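Local structure of putative carboxynorspermidine decarboxylase protein (Sinorhizobium meliloti, 3MT1) at residues Phe98-Gln103 against Leu141-Val146; Leu118-Gln123 against Asn157-His162; Ala186-Val191 against Tyr223-Tyr228. The protein probably catalyses the pyridoxal 5'-phosphate-dependent decarboxylation of carboxynorspermidine and carboxyspermidine, the step that yields norspermidine and spermidine. All coordinates share one frame; numbering follows the deposited sequence.

Interaction 1: Phe98-Gln103 against Leu141-Val146; sequences FNSISQ and LGEWDV
The segments 98-103 and 141-146 come closest at N99 and G142, whose CA atoms lie 5.1 Å apart. One weak backbone bond joins the segments, from G142 N to N99 O, with a bent N-H...O angle of 123°. The CA of G142 also lies 3.4 Å from N99 O. G142 has positive phi, and its backbone suits glycine, because a CB would jam against the carbonyl oxygen of L141.

E143 makes the strong bond. Its chain is bent at chi2, and E143 OE2 accepts from I101 N at 2.8 Å and 163°. The donor sits above the carboxylate plane. I101 is the first residue of helix 101-107, so the carboxylate would favourably meet the positive end of the helix dipole. S100 is the N-cap of that helix; its OG accepts from Q103 N. Residues 98-101 form the turn from strand 95-98 into helix 101-107 of a beta/alpha barrel, and 141-146 belong to the irregular loop between strand 115-119 and helix 146-150. The I101 side chain crosses E143 at about a right angle, with I101 CD1 3.8 Å from E143 CD. N99 OD1 passes 3.7 Å from L141 CA and is hydrogen-bonded to Y77 OH.

Interaction 2: Leu118-Gln123 against Asn157-His162; sequences LRLNPQ and NGFMIH
The CD2 methyl of L120 fits over one face of the F159 ring, 3.5 Å from its centroid and 18° off the normal. This is a CH-pi contact. CD1 of L120 reaches the same ring near CD1 and CE1. Next along, I161 turns CG1 to the CB of L120, and its CG2 meets P122 CG at 3.7 Å. L120, I161 and P122 thus form a run of apolar contacts.

The backbones pair as parallel strands. L118 N bonds to G158 O, M160 N to L118 O, and L120 N to M160 O. The bond from L120 N to M160 O is the straightest of the three, at 2.8 Å and nearly along the C=O axis.

R119 and selenomethionine M160 lie on the other sheet face from L118 and F159. R119 is extended from CG to NE, and SE of M160, whose chain is bent at chi2 and chi3, lies 3.9 Å from R119 CG and over one guanidinium face. At the guanidinium edge, NH2 makes a weak bond to H162 O. A water there accepts from R119 NE and H162 N and donates to L120 O, bridging the two segments. R119 NH1 is held by Y77 OH.

These are neighbouring strands of the closed eight-stranded parallel barrel. Helix 170-190 packs outside them: F184 meets L120, L187 and I188 meet F159, and I180 meets I161.

Interaction 3: Ala186-Val191 against Tyr223-Tyr228; sequences ALIARV and YGVQIY
Y223 lies against I188 and A189 with the base of its side chain and one side of its ring. CG2 of I188 sits 3.9 Å from Y223 CB and as close to CG. The isoleucine approaches the ring obliquely, and the two side chains cross at a slant. The CB of A189 comes in at the ring edge, in the plane of the ring, 3.9 Å from Y223 CD1. Y223 CD1 is also 3.7 Å from A189 N. With chi1 at -63°, CG of Y223 is anti to its carbonyl carbon, which puts the ring beside I188 and A189. Its hydroxyl is hydrogen-bonded to E181 OE2, a residue further back on the same helix, so Y223 grips helix 170-190 at both ends of its side chain.

V225 makes the second part of the contact. Its CG1, anti to the carbonyl carbon, is 3.5 Å from I188 O and 3.4 Å from V191 O. V225 CG1 also lies loosely near I188 CG2, at 4.2 Å, and V191 CG2. I188 O already accepts from V191 N, and V225 CG1 packs over this turn. No hydrogen bond crosses between the two segments, and the contact is chiefly apolar. G224 follows helix 209-223 and takes positive phi (56°), which favours glycine. G224 turns the chain out of helix 209-223 toward strand 226-229.

The contact therefore joins the C-terminal parts of two successive outer helices of the barrel, 170-190 and 209-223. Strand 226-229 follows directly. F219 packs on both I188 and V225, and V194 of strand 193-195 touches the same two residues from the barrel wall.

In the fold
From the N terminus, strand 95-98 leads into the turn of interaction 1, and strand 115-119 then opens interaction 2. Residues 141-146 close interaction 1, and residues 157-162 close interaction 2. The two contacts therefore cross along the chain. They also touch in space: R119 bonds through its backbone to both F98 and E143. Interaction 3 comes later, in series, and brackets strand 193-195 and helix 209-223. Interactions 2 and 3 meet where F159 and N157 pack on V191. V146 also packs on L187, linking interaction 1 to interaction 3. Together they join the turn after strand 95-98 to the loop after strand 115-119, strand 115-119 to strand 158-160, and helix 170-190 to the turn before strand 226-229.

Interaction 1: Phe98-Gln103 against Leu141-Val146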
loop_
_atom_site.group_PDB
_atom_site.type_symbol
_atom_site.label_atom_id
_atom_site.label_comp_id
_atom_site.label_asym_id
_atom_site.label_seq_id
_atom_site.Cartn_x
_atom_site.Cartn_y
_atom_site.Cartn_z
ATOM N N PHE B 98 -20.401 17.196 4.620
ATOM C CA PHE B 98 -19.270 17.910 5.171
ATOM C C PHE B 98 -19.019 17.418 6.545
ATOM O O PHE B 98 -19.956 17.051 7.268
ATOM C CB PHE B 98 -19.493 19.405 5.198
ATOM C CG PHE B 98 -19.887 19.971 3.875
ATOM C CD1 PHE B 98 -18.920 20.316 2.944
ATOM C CD2 PHE B 98 -21.240 20.151 3.551
ATOM C CE1 PHE B 98 -19.286 20.839 1.707
ATOM C CE2 PHE B 98 -21.609 20.668 2.341
ATOM C CZ PHE B 98 -20.624 21.011 1.408
ATOM N N ASN B 99 -17.731 17.425 6.886
ATOM C CA ASN B 99 -17.223 16.890 8.134
ATOM C C ASN B 99 -17.480 17.804 9.328
ATOM O O ASN B 99 -17.523 17.353 10.471
ATOM C CB ASN B 99 -15.726 16.610 7.992
ATOM C CG ASN B 99 -15.204 15.684 9.072
ATOM O OD1 ASN B 99 -15.599 14.520 9.137
ATOM N ND2 ASN B 99 -14.311 16.196 9.925
ATOM N N SER B 100 -17.656 19.087 9.058
ATOM C CA SER B 100 -17.644 20.093 10.111
ATOM C C SER B 100 -18.429 21.292 9.635
ATOM O O SER B 100 -18.624 21.470 8.425
ATOM C CB SER B 100 -16.204 20.511 10.413
ATOM O OG SER B 100 -15.668 21.204 9.294
ATOM N N ILE B 101 -18.867 22.110 10.591
ATOM C CA ILE B 101 -19.629 23.329 10.316
ATOM C C ILE B 101 -18.824 24.244 9.405
ATOM O O ILE B 101 -19.322 24.730 8.388
ATOM C CB ILE B 101 -20.040 24.033 11.632
ATOM C CG1 ILE B 101 -21.350 23.429 12.128
ATOM C CG2 ILE B 101 -20.205 25.557 11.439
ATOM C CD1 ILE B 101 -21.428 23.223 13.639
ATOM N N SER B 102 -17.566 24.433 9.774
ATOM C CA SER B 102 -16.647 25.257 9.026
ATOM C C SER B 102 -16.515 24.844 7.541
ATOM O O SER B 102 -16.540 25.706 6.657
ATOM C CB SER B 102 -15.296 25.239 9.736
ATOM O OG SER B 102 -14.386 26.091 9.079
ATOM N N GLN B 103 -16.379 23.542 7.272
ATOM C CA GLN B 103 -16.380 23.032 5.890
ATOM C C GLN B 103 -17.680 23.397 5.192
ATOM O O GLN B 103 -17.688 23.806 4.017
ATOM C CB GLN B 103 -16.215 21.510 5.848
ATOM C CG GLN B 103 -14.798 21.011 6.058
ATOM C CD GLN B 103 -14.055 20.917 4.773
ATOM O OE1 GLN B 103 -14.482 20.215 3.858
ATOM N NE2 GLN B 103 -12.927 21.623 4.680
ATOM N N LEU B 141 -14.140 13.645 13.614
ATOM C CA LEU B 141 -15.043 13.253 12.531
ATOM C C LEU B 141 -16.482 13.536 12.926
ATOM O O LEU B 141 -17.052 12.816 13.738
ATOM C CB LEU B 141 -14.904 11.770 12.209
ATOM C CG LEU B 141 -13.532 11.209 11.844
ATOM C CD1 LEU B 141 -13.652 9.714 11.609
ATOM C CD2 LEU B 141 -12.934 11.910 10.620
ATOM N N GLY B 142 -17.062 14.584 12.354
ATOM C CA GLY B 142 -18.442 14.953 12.646
ATOM C C GLY B 142 -18.598 15.910 13.817
ATOM O O GLY B 142 -17.738 15.993 14.694
ATOM N N GLU B 143 -19.700 16.647 13.821
ATOM C CA GLU B 143 -19.998 17.560 14.920
ATOM C C GLU B 143 -20.812 16.828 15.988
ATOM O O GLU B 143 -21.615 15.963 15.662
ATOM C CB GLU B 143 -20.744 18.799 14.412
ATOM C CG GLU B 143 -19.998 19.605 13.329
ATOM C CD GLU B 143 -18.868 20.488 13.877
ATOM O OE1 GLU B 143 -18.779 20.674 15.109
ATOM O OE2 GLU B 143 -18.072 21.010 13.066
ATOM N N TRP B 144 -20.587 17.156 17.259
ATOM C CA TRP B 144 -21.307 16.515 18.350
ATOM C C TRP B 144 -22.183 17.515 19.070
ATOM O O TRP B 144 -23.140 17.129 19.740
ATOM C CB TRP B 144 -20.333 15.884 19.357
ATOM C CG TRP B 144 -19.586 16.893 20.188
ATOM C CD1 TRP B 144 -20.004 17.473 21.355
ATOM C CD2 TRP B 144 -18.304 17.448 19.901
ATOM N NE1 TRP B 144 -19.057 18.358 21.813
ATOM C CE2 TRP B 144 -18.003 18.363 20.941
ATOM C CE3 TRP B 144 -17.376 17.266 18.865
ATOM C CZ2 TRP B 144 -16.806 19.089 20.980
ATOM C CZ3 TRP B 144 -16.177 17.988 18.901
ATOM C CH2 TRP B 144 -15.905 18.888 19.956
ATOM N N ASP B 145 -21.840 18.796 18.950
ATOM C CA ASP B 145 -22.470 19.855 19.757
ATOM C C ASP B 145 -23.733 20.419 19.103
ATOM O O ASP B 145 -23.665 21.213 18.156
ATOM C CB ASP B 145 -21.456 20.959 20.068
ATOM C CG ASP B 145 -21.921 21.899 21.170
ATOM O OD1 ASP B 145 -23.141 22.130 21.309
ATOM O OD2 ASP B 145 -21.052 22.428 21.897
ATOM N N VAL B 146 -24.876 19.991 19.640
ATOM C CA VAL B 146 -26.213 20.296 19.105
ATOM C C VAL B 146 -26.448 21.795 18.848
ATOM O O VAL B 146 -26.862 22.155 17.750
ATOM C CB VAL B 146 -27.348 19.695 20.019
ATOM C CG1 VAL B 146 -28.725 20.322 19.731
ATOM C CG2 VAL B 146 -27.394 18.173 19.890
#

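Interaction 2: Leu118-Gln123 against Asn157-His162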
loop_
_atom_site.group_PDB
_atom_site.type_symbol
_atom_site.label_atom_id
_atom_site.label_comp_id
_atom_site.label_asym_id
_atom_site.label_seq_id
_atom_site.Cartn_x
_atom_site.Cartn_y
_atom_site.Cartn_z
ATOM N N LEU B 118 -24.428 16.945 6.844
ATOM C CA LEU B 118 -23.391 17.232 7.819
ATOM C C LEU B 118 -23.146 15.942 8.568
ATOM O O LEU B 118 -24.090 15.242 8.905
ATOM C CB LEU B 118 -23.861 18.352 8.772
ATOM C CG LEU B 118 -22.883 18.837 9.858
ATOM C CD1 LEU B 118 -21.887 19.862 9.304
ATOM C CD2 LEU B 118 -23.596 19.414 11.075
ATOM N N ARG B 119 -21.889 15.607 8.818
ATOM C CA ARG B 119 -21.600 14.432 9.632
ATOM C C ARG B 119 -21.755 14.714 11.115
ATOM O O ARG B 119 -21.289 15.735 11.631
ATOM C CB ARG B 119 -20.192 13.920 9.383
ATOM C CG ARG B 119 -19.972 12.567 9.991
ATOM C CD ARG B 119 -18.580 12.084 9.796
ATOM N NE ARG B 119 -18.429 10.734 10.330
ATOM C CZ ARG B 119 -17.430 9.914 10.025
ATOM N NH1 ARG B 119 -16.479 10.305 9.169
ATOM N NH2 ARG B 119 -17.389 8.701 10.565
ATOM N N LEU B 120 -22.399 13.789 11.807
ATOM C CA LEU B 120 -22.593 13.911 13.231
ATOM C C LEU B 120 -21.828 12.811 13.918
ATOM O O LEU B 120 -21.809 11.674 13.462
ATOM C CB LEU B 120 -24.078 13.816 13.556
ATOM C CG LEU B 120 -24.973 15.044 13.790
ATOM C CD1 LEU B 120 -24.607 16.275 12.991
ATOM C CD2 LEU B 120 -26.418 14.624 13.520
ATOM N N ASN B 121 -21.167 13.173 15.009
ATOM C CA ASN B 121 -20.321 12.258 15.757
ATOM C C ASN B 121 -21.083 11.847 16.998
ATOM O O ASN B 121 -21.349 12.689 17.864
ATOM C CB ASN B 121 -19.016 12.959 16.133
ATOM C CG ASN B 121 -18.007 12.037 16.828
ATOM O OD1 ASN B 121 -18.303 10.893 17.187
ATOM N ND2 ASN B 121 -16.798 12.558 17.034
ATOM N N PRO B 122 -21.485 10.566 17.081
ATOM C CA PRO B 122 -22.147 10.152 18.314
ATOM C C PRO B 122 -21.201 10.061 19.535
ATOM O O PRO B 122 -21.631 10.406 20.650
ATOM C CB PRO B 122 -22.744 8.790 17.950
ATOM C CG PRO B 122 -22.868 8.812 16.462
ATOM C CD PRO B 122 -21.659 9.567 16.010
ATOM N N GLN B 123 -19.941 9.654 19.340
ATOM C CA GLN B 123 -19.015 9.434 20.465
ATOM C C GLN B 123 -19.050 10.531 21.540
ATOM O O GLN B 123 -18.200 11.423 21.578
ATOM C CB GLN B 123 -17.587 9.202 19.961
ATOM N N ASN B 157 -29.937 19.568 5.266
ATOM C CA ASN B 157 -31.078 18.832 4.777
ATOM C C ASN B 157 -30.970 17.359 5.257
ATOM O O ASN B 157 -31.928 16.583 5.179
ATOM C CB ASN B 157 -31.005 18.948 3.257
ATOM C CG ASN B 157 -31.935 18.043 2.541
ATOM O OD1 ASN B 157 -31.495 17.226 1.754
ATOM N ND2 ASN B 157 -33.228 18.220 2.735
ATOM N N GLY B 158 -29.785 17.007 5.765
ATOM C CA GLY B 158 -29.449 15.632 6.057
ATOM C C GLY B 158 -28.277 15.469 6.997
ATOM O O GLY B 158 -27.464 16.377 7.170
ATOM N N PHE B 159 -28.204 14.301 7.620
ATOM C CA PHE B 159 -27.066 13.977 8.463
ATOM C C PHE B 159 -26.443 12.679 8.025
ATOM O O PHE B 159 -27.114 11.791 7.486
ATOM C CB PHE B 159 -27.474 13.830 9.923
ATOM C CG PHE B 159 -28.010 15.081 10.541
ATOM C CD1 PHE B 159 -27.288 16.266 10.489
ATOM C CD2 PHE B 159 -29.217 15.065 11.203
ATOM C CE1 PHE B 159 -27.778 17.417 11.068
ATOM C CE2 PHE B 159 -29.716 16.219 11.800
ATOM C CZ PHE B 159 -29.002 17.396 11.730
HETATM N N MSE B 160 -25.140 12.588 8.260
HETATM C CA MSE B 160 -24.422 11.341 8.122
HETATM C C MSE B 160 -23.943 10.932 9.508
HETATM O O MSE B 160 -23.495 11.780 10.271
HETATM C CB MSE B 160 -23.251 11.493 7.165
HETATM C CG MSE B 160 -22.553 10.181 6.917
HETATM SE SE MSE B 160 -20.623 10.368 6.821
HETATM C CE MSE B 160 -20.491 10.541 4.906
ATOM N N ILE B 161 -24.074 9.642 9.823
ATOM C CA ILE B 161 -23.586 9.061 11.079
ATOM C C ILE B 161 -23.012 7.697 10.765
ATOM O O ILE B 161 -23.709 6.841 10.245
ATOM C CB ILE B 161 -24.724 8.875 12.129
ATOM C CG1 ILE B 161 -25.096 10.197 12.791
ATOM C CG2 ILE B 161 -24.324 7.894 13.209
ATOM C CD1 ILE B 161 -26.231 10.912 12.079
ATOM N N HIS B 162 -21.743 7.489 11.057
ATOM C CA HIS B 162 -21.108 6.224 10.743
ATOM C C HIS B 162 -20.274 5.824 11.959
ATOM O O HIS B 162 -19.113 6.234 12.126
ATOM C CB HIS B 162 -20.292 6.342 9.446
ATOM C CG HIS B 162 -19.489 5.120 9.107
ATOM N ND1 HIS B 162 -19.973 4.100 8.318
ATOM C CD2 HIS B 162 -18.219 4.769 9.432
ATOM C CE1 HIS B 162 -19.046 3.170 8.181
ATOM N NE2 HIS B 162 -17.972 3.550 8.847
HETATM O O HOH W 1 -20.251 9.906 12.059
#

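Interaction 3: Ala186-Val191 against Tyr223-Tyr228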
loop_
_atom_site.group_PDB
_atom_site.type_symbol
_atom_site.label_atom_id
_atom_site.label_comp_id
_atom_site.label_asym_id
_atom_site.label_seq_id
_atom_site.Cartn_x
_atom_site.Cartn_y
_atom_site.Cartn_z
ATOM N N ALA B 186 -33.955 14.897 18.261
ATOM C CA ALA B 186 -34.690 16.140 18.071
ATOM C C ALA B 186 -34.309 16.746 16.717
ATOM O O ALA B 186 -35.180 17.153 15.960
ATOM C CB ALA B 186 -34.442 17.111 19.226
ATOM N N LEU B 187 -33.016 16.748 16.396
ATOM C CA LEU B 187 -32.526 17.287 15.120
ATOM C C LEU B 187 -32.857 16.446 13.878
ATOM O O LEU B 187 -33.182 16.986 12.819
ATOM C CB LEU B 187 -31.017 17.515 15.203
ATOM C CG LEU B 187 -30.575 18.640 16.155
ATOM C CD1 LEU B 187 -29.069 18.714 16.223
ATOM C CD2 LEU B 187 -31.150 20.002 15.738
ATOM N N ILE B 188 -32.762 15.125 14.014
ATOM C CA ILE B 188 -33.047 14.202 12.912
ATOM C C ILE B 188 -34.468 14.400 12.356
ATOM O O ILE B 188 -34.650 14.516 11.144
ATOM C CB ILE B 188 -32.761 12.728 13.330
ATOM C CG1 ILE B 188 -31.242 12.531 13.573
ATOM C CG2 ILE B 188 -33.278 11.750 12.288
ATOM C CD1 ILE B 188 -30.851 11.250 14.337
ATOM N N ALA B 189 -35.457 14.477 13.239
ATOM C CA ALA B 189 -36.856 14.755 12.845
ATOM C C ALA B 189 -36.982 15.930 11.870
ATOM O O ALA B 189 -37.856 15.914 11.000
ATOM C CB ALA B 189 -37.752 14.997 14.091
ATOM N N ARG B 190 -36.096 16.921 12.008
ATOM C CA ARG B 190 -36.200 18.198 11.280
ATOM C C ARG B 190 -35.588 18.168 9.876
ATOM O O ARG B 190 -35.834 19.067 9.070
ATOM C CB ARG B 190 -35.582 19.348 12.095
ATOM C CG ARG B 190 -36.294 19.685 13.403
ATOM C CD ARG B 190 -35.480 20.671 14.274
ATOM N NE ARG B 190 -35.032 21.846 13.516
ATOM C CZ ARG B 190 -34.266 22.832 13.991
ATOM N NH1 ARG B 190 -33.843 22.822 15.256
ATOM N NH2 ARG B 190 -33.919 23.834 13.185
ATOM N N VAL B 191 -34.791 17.150 9.578
ATOM C CA VAL B 191 -34.182 17.042 8.256
ATOM C C VAL B 191 -34.919 15.989 7.473
ATOM O O VAL B 191 -35.834 15.363 7.997
ATOM C CB VAL B 191 -32.678 16.700 8.306
ATOM C CG1 VAL B 191 -31.913 17.795 8.999
ATOM C CG2 VAL B 191 -32.440 15.381 8.992
ATOM N N TYR B 223 -39.146 9.373 12.389
ATOM C CA TYR B 223 -38.499 10.653 12.074
ATOM C C TYR B 223 -38.861 11.279 10.722
ATOM O O TYR B 223 -38.494 12.427 10.459
ATOM C CB TYR B 223 -36.979 10.562 12.281
ATOM C CG TYR B 223 -36.603 10.293 13.730
ATOM C CD1 TYR B 223 -36.692 11.307 14.692
ATOM C CD2 TYR B 223 -36.190 9.024 14.147
ATOM C CE1 TYR B 223 -36.371 11.068 16.015
ATOM C CE2 TYR B 223 -35.863 8.779 15.475
ATOM C CZ TYR B 223 -35.953 9.803 16.404
ATOM O OH TYR B 223 -35.650 9.573 17.733
ATOM N N GLY B 224 -39.596 10.545 9.888
ATOM C CA GLY B 224 -39.941 10.996 8.524
ATOM C C GLY B 224 -38.738 11.353 7.645
ATOM O O GLY B 224 -38.725 12.411 7.006
ATOM N N VAL B 225 -37.726 10.475 7.645
ATOM C CA VAL B 225 -36.491 10.644 6.871
ATOM C C VAL B 225 -36.272 9.452 5.932
ATOM O O VAL B 225 -36.735 8.352 6.206
ATOM C CB VAL B 225 -35.201 10.796 7.790
ATOM C CG1 VAL B 225 -35.215 12.098 8.631
ATOM C CG2 VAL B 225 -34.974 9.572 8.676
ATOM N N GLN B 226 -35.571 9.671 4.825
ATOM C CA GLN B 226 -35.072 8.554 4.022
ATOM C C GLN B 226 -33.739 8.011 4.607
ATOM O O GLN B 226 -32.801 8.774 4.891
ATOM C CB GLN B 226 -34.901 8.963 2.559
ATOM C CG GLN B 226 -34.233 7.900 1.706
ATOM C CD GLN B 226 -35.160 6.721 1.391
ATOM O OE1 GLN B 226 -36.292 6.920 0.922
ATOM N NE2 GLN B 226 -34.668 5.489 1.616
ATOM N N ILE B 227 -33.673 6.698 4.803
ATOM C CA ILE B 227 -32.465 6.100 5.312
ATOM C C ILE B 227 -31.570 5.672 4.165
ATOM O O ILE B 227 -32.028 5.124 3.161
ATOM C CB ILE B 227 -32.746 4.915 6.268
ATOM C CG1 ILE B 227 -33.387 5.415 7.561
ATOM C CG2 ILE B 227 -31.434 4.179 6.641
ATOM C CD1 ILE B 227 -33.790 4.294 8.489
ATOM N N TYR B 228 -30.290 5.976 4.334
ATOM C CA TYR B 228 -29.198 5.430 3.515
ATOM C C TYR B 228 -28.321 4.479 4.317
ATOM O O TYR B 228 -27.973 4.747 5.467
ATOM C CB TYR B 228 -28.358 6.543 2.928
ATOM C CG TYR B 228 -29.122 7.286 1.887
ATOM C CD1 TYR B 228 -29.105 6.876 0.549
ATOM C CD2 TYR B 228 -29.881 8.389 2.237
ATOM C CE1 TYR B 228 -29.817 7.571 -0.422
ATOM C CE2 TYR B 228 -30.598 9.089 1.283
ATOM C CZ TYR B 228 -30.577 8.681 -0.038
ATOM O OH TYR B 228 -31.331 9.394 -0.953
#